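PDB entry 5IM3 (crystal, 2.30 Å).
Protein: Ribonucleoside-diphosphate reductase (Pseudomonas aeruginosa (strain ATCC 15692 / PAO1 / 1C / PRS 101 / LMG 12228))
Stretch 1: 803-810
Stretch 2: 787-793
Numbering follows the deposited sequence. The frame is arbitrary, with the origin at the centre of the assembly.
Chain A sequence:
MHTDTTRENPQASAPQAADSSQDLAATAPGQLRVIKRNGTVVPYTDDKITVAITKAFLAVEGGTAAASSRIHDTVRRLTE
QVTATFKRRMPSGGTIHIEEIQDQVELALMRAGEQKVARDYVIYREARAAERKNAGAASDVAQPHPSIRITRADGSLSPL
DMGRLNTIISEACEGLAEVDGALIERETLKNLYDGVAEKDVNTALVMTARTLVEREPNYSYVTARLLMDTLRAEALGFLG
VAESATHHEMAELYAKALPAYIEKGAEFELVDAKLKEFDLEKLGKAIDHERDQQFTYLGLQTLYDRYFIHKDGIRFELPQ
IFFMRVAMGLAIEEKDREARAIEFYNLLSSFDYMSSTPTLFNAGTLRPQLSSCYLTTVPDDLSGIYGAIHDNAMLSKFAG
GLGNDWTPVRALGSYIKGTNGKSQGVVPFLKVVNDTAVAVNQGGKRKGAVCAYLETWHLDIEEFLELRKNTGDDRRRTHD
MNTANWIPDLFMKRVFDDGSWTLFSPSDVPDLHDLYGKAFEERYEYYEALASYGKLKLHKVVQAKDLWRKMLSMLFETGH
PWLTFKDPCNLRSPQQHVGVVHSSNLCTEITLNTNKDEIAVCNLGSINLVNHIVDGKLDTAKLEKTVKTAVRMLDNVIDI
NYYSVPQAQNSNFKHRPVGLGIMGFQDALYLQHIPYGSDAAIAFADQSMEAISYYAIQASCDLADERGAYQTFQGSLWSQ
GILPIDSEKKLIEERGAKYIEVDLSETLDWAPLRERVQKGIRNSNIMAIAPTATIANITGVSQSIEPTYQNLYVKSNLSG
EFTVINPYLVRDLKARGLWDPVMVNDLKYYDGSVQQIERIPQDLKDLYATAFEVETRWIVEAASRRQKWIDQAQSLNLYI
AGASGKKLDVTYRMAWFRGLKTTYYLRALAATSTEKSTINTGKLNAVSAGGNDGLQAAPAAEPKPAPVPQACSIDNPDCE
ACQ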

# COMPACT_ATOMS: atom_id res chain seq x y z
N THR A 803 -7.83 39.08 0.38
CA THR A 803 -8.13 38.23 -0.76
C THR A 803 -8.23 39.07 -2.02
O THR A 803 -8.72 40.20 -1.99
CB THR A 803 -9.44 37.46 -0.54
OG1 THR A 803 -10.55 38.31 -0.83
CG2 THR A 803 -9.55 36.97 0.90
N VAL A 804 -7.76 38.52 -3.13
CA VAL A 804 -7.82 39.17 -4.43
C VAL A 804 -8.52 38.24 -5.40
O VAL A 804 -8.13 37.07 -5.54
CB VAL A 804 -6.41 39.54 -4.95
CG1 VAL A 804 -6.49 40.17 -6.34
CG2 VAL A 804 -5.73 40.48 -3.97
N ILE A 805 -9.54 38.75 -6.08
CA ILE A 805 -10.38 37.96 -6.97
C ILE A 805 -10.22 38.48 -8.39
O ILE A 805 -10.22 39.70 -8.61
CB ILE A 805 -11.86 38.01 -6.53
CG1 ILE A 805 -11.99 37.53 -5.08
CG2 ILE A 805 -12.74 37.17 -7.46
CD1 ILE A 805 -13.39 37.61 -4.51
N ASN A 806 -10.09 37.56 -9.34
CA ASN A 806 -10.00 37.84 -10.77
C ASN A 806 -10.88 39.04 -11.14
O ASN A 806 -12.11 38.94 -11.07
CB ASN A 806 -10.40 36.61 -11.58
CG ASN A 806 -10.27 36.81 -13.08
OD1 ASN A 806 -10.28 37.93 -13.58
ND2 ASN A 806 -10.18 35.70 -13.81
N PRO A 807 -10.29 40.18 -11.52
CA PRO A 807 -11.12 41.35 -11.85
C PRO A 807 -12.08 41.11 -13.00
O PRO A 807 -13.15 41.74 -13.04
CB PRO A 807 -10.08 42.43 -12.19
CG PRO A 807 -8.83 41.98 -11.52
CD PRO A 807 -8.85 40.49 -11.57
N TYR A 808 -11.73 40.24 -13.95
CA TYR A 808 -12.63 39.98 -15.07
C TYR A 808 -13.81 39.12 -14.62
O TYR A 808 -14.94 39.33 -15.10
CB TYR A 808 -11.86 39.29 -16.20
CG TYR A 808 -10.79 40.16 -16.82
CD1 TYR A 808 -9.52 40.25 -16.25
CD2 TYR A 808 -11.03 40.89 -17.97
CE1 TYR A 808 -8.54 41.04 -16.80
CE2 TYR A 808 -10.05 41.69 -18.54
CZ TYR A 808 -8.80 41.75 -17.95
OH TYR A 808 -7.82 42.54 -18.51
N LEU A 809 -13.58 38.18 -13.71
CA LEU A 809 -14.67 37.34 -13.22
C LEU A 809 -15.72 38.17 -12.50
O LEU A 809 -16.92 38.03 -12.75
CB LEU A 809 -14.11 36.26 -12.28
CG LEU A 809 -15.16 35.45 -11.52
CD1 LEU A 809 -16.10 34.75 -12.48
CD2 LEU A 809 -14.49 34.44 -10.60
N VAL A 810 -15.28 39.05 -11.60
CA VAL A 810 -16.23 39.89 -10.87
C VAL A 810 -16.99 40.80 -11.82
O VAL A 810 -18.18 41.06 -11.63
CB VAL A 810 -15.50 40.70 -9.77
CG1 VAL A 810 -14.23 41.33 -10.29
CG2 VAL A 810 -16.42 41.78 -9.20
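Stretch 2 787-793: PTYQNLY

Antiparallel strands are held together by their backbones and differentiated by their side chains, and the pairing of residues 787-793 with 803-810 is a compact example. Stretch 2 approaches as an irregular segment, with Gln790 extended (phi/psi -162/136) and Asn791 turned to -70/-3, before Leu792 and Tyr793 enter a strand. It runs antiparallel to stretch 1, so that Tyr793 lies across from Val804, Leu792 from Ile805 and Asn791 from Asn806, with CA-CA separations of 5.5, 4.5 and 4.9 Å.

The backbone supplies the register. Val804 and Tyr793 form a hydrogen-bonded pair, Val804 N donating to Tyr793 O at 2.9 Å and Tyr793 N to Val804 O at 3.1 Å. Ile805 and Leu792, the next pair, are not hydrogen-bonded to each other, and the ladder resumes where Asn806 N meets Asn791 O at 2.8 Å, almost linearly. Between these rungs, CA-H...O contacts bring Leu792 CA to 3.3 Å from Val804 O and Ile805 CA to 3.4 Å from Asn791 O.

Apolar packing follows the alternation of the strands. On one face, Ile805 CG1 rests 3.9 Å from Leu792 CD1. On the other, Val804 covers a face of the Tyr793 ring: its CB is 3.5 Å from Tyr793 CZ and lies 25° off the ring normal, a CH-pi arrangement.

Polar side chains close the contact where strand gives way to helix. Asn806 divides its amide between two tasks. Its ND2 donates to Asn791 OD1 at 3.3 Å, while its OD1 caps the following helix, accepting from Tyr808 N at 2.8 Å and, weakly, from Leu809 N at 3.3 Å. Beside this polar link, Leu809 CD2 approaches Asn791 CB at 4.1 Å, extending the contact into the first turn of the helix.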

# COMPACT_ATOMS: atom_id res chain seq x y z
N PRO A 787 -2.89 29.99 -18.69
CA PRO A 787 -4.25 30.10 -18.15
C PRO A 787 -4.19 30.51 -16.69
O PRO A 787 -3.22 30.22 -15.99
CB PRO A 787 -4.82 28.69 -18.32
CG PRO A 787 -3.62 27.80 -18.30
CD PRO A 787 -2.53 28.59 -18.97
N THR A 788 -5.23 31.20 -16.24
CA THR A 788 -5.30 31.61 -14.84
C THR A 788 -5.08 30.41 -13.93
O THR A 788 -5.77 29.40 -14.04
CB THR A 788 -6.66 32.25 -14.55
OG1 THR A 788 -6.86 33.37 -15.43
CG2 THR A 788 -6.74 32.73 -13.10
N TYR A 789 -4.09 30.52 -13.04
CA TYR A 789 -3.82 29.42 -12.12
C TYR A 789 -4.93 29.29 -11.08
O TYR A 789 -5.31 28.18 -10.70
CB TYR A 789 -2.46 29.62 -11.44
CG TYR A 789 -2.01 28.41 -10.65
CD1 TYR A 789 -1.52 27.28 -11.30
CD2 TYR A 789 -2.07 28.40 -9.27
CE1 TYR A 789 -1.10 26.18 -10.58
CE2 TYR A 789 -1.65 27.30 -8.54
CZ TYR A 789 -1.17 26.19 -9.21
OH TYR A 789 -0.76 25.08 -8.50
N GLN A 790 -5.46 30.42 -10.60
CA GLN A 790 -6.62 30.39 -9.72
C GLN A 790 -7.25 31.78 -9.71
O GLN A 790 -6.55 32.79 -9.64
CB GLN A 790 -6.24 29.96 -8.30
CG GLN A 790 -5.06 30.71 -7.72
CD GLN A 790 -4.64 30.17 -6.37
OE1 GLN A 790 -5.33 29.34 -5.77
NE2 GLN A 790 -3.49 30.63 -5.88
N ASN A 791 -8.59 31.81 -9.79
CA ASN A 791 -9.33 33.06 -9.82
C ASN A 791 -9.31 33.80 -8.49
O ASN A 791 -9.85 34.91 -8.40
CB ASN A 791 -10.78 32.80 -10.23
CG ASN A 791 -10.89 32.20 -11.62
OD1 ASN A 791 -10.27 32.67 -12.56
ND2 ASN A 791 -11.69 31.14 -11.74
N LEU A 792 -8.70 33.22 -7.45
CA LEU A 792 -8.67 33.84 -6.13
C LEU A 792 -7.37 33.44 -5.44
O LEU A 792 -6.97 32.27 -5.50
CB LEU A 792 -9.88 33.41 -5.31
CG LEU A 792 -10.06 33.95 -3.88
CD1 LEU A 792 -11.54 33.99 -3.53
CD2 LEU A 792 -9.31 33.10 -2.87
N TYR A 793 -6.73 34.40 -4.79
CA TYR A 793 -5.57 34.12 -3.96
C TYR A 793 -5.61 35.03 -2.74
O TYR A 793 -6.19 36.11 -2.78
CB TYR A 793 -4.24 34.29 -4.73
CG TYR A 793 -3.92 35.71 -5.15
CD1 TYR A 793 -3.21 36.56 -4.32
CD2 TYR A 793 -4.31 36.18 -6.40
CE1 TYR A 793 -2.91 37.85 -4.70
CE2 TYR A 793 -4.01 37.48 -6.79
CZ TYR A 793 -3.31 38.31 -5.94
OH TYR A 793 -3.00 39.60 -6.33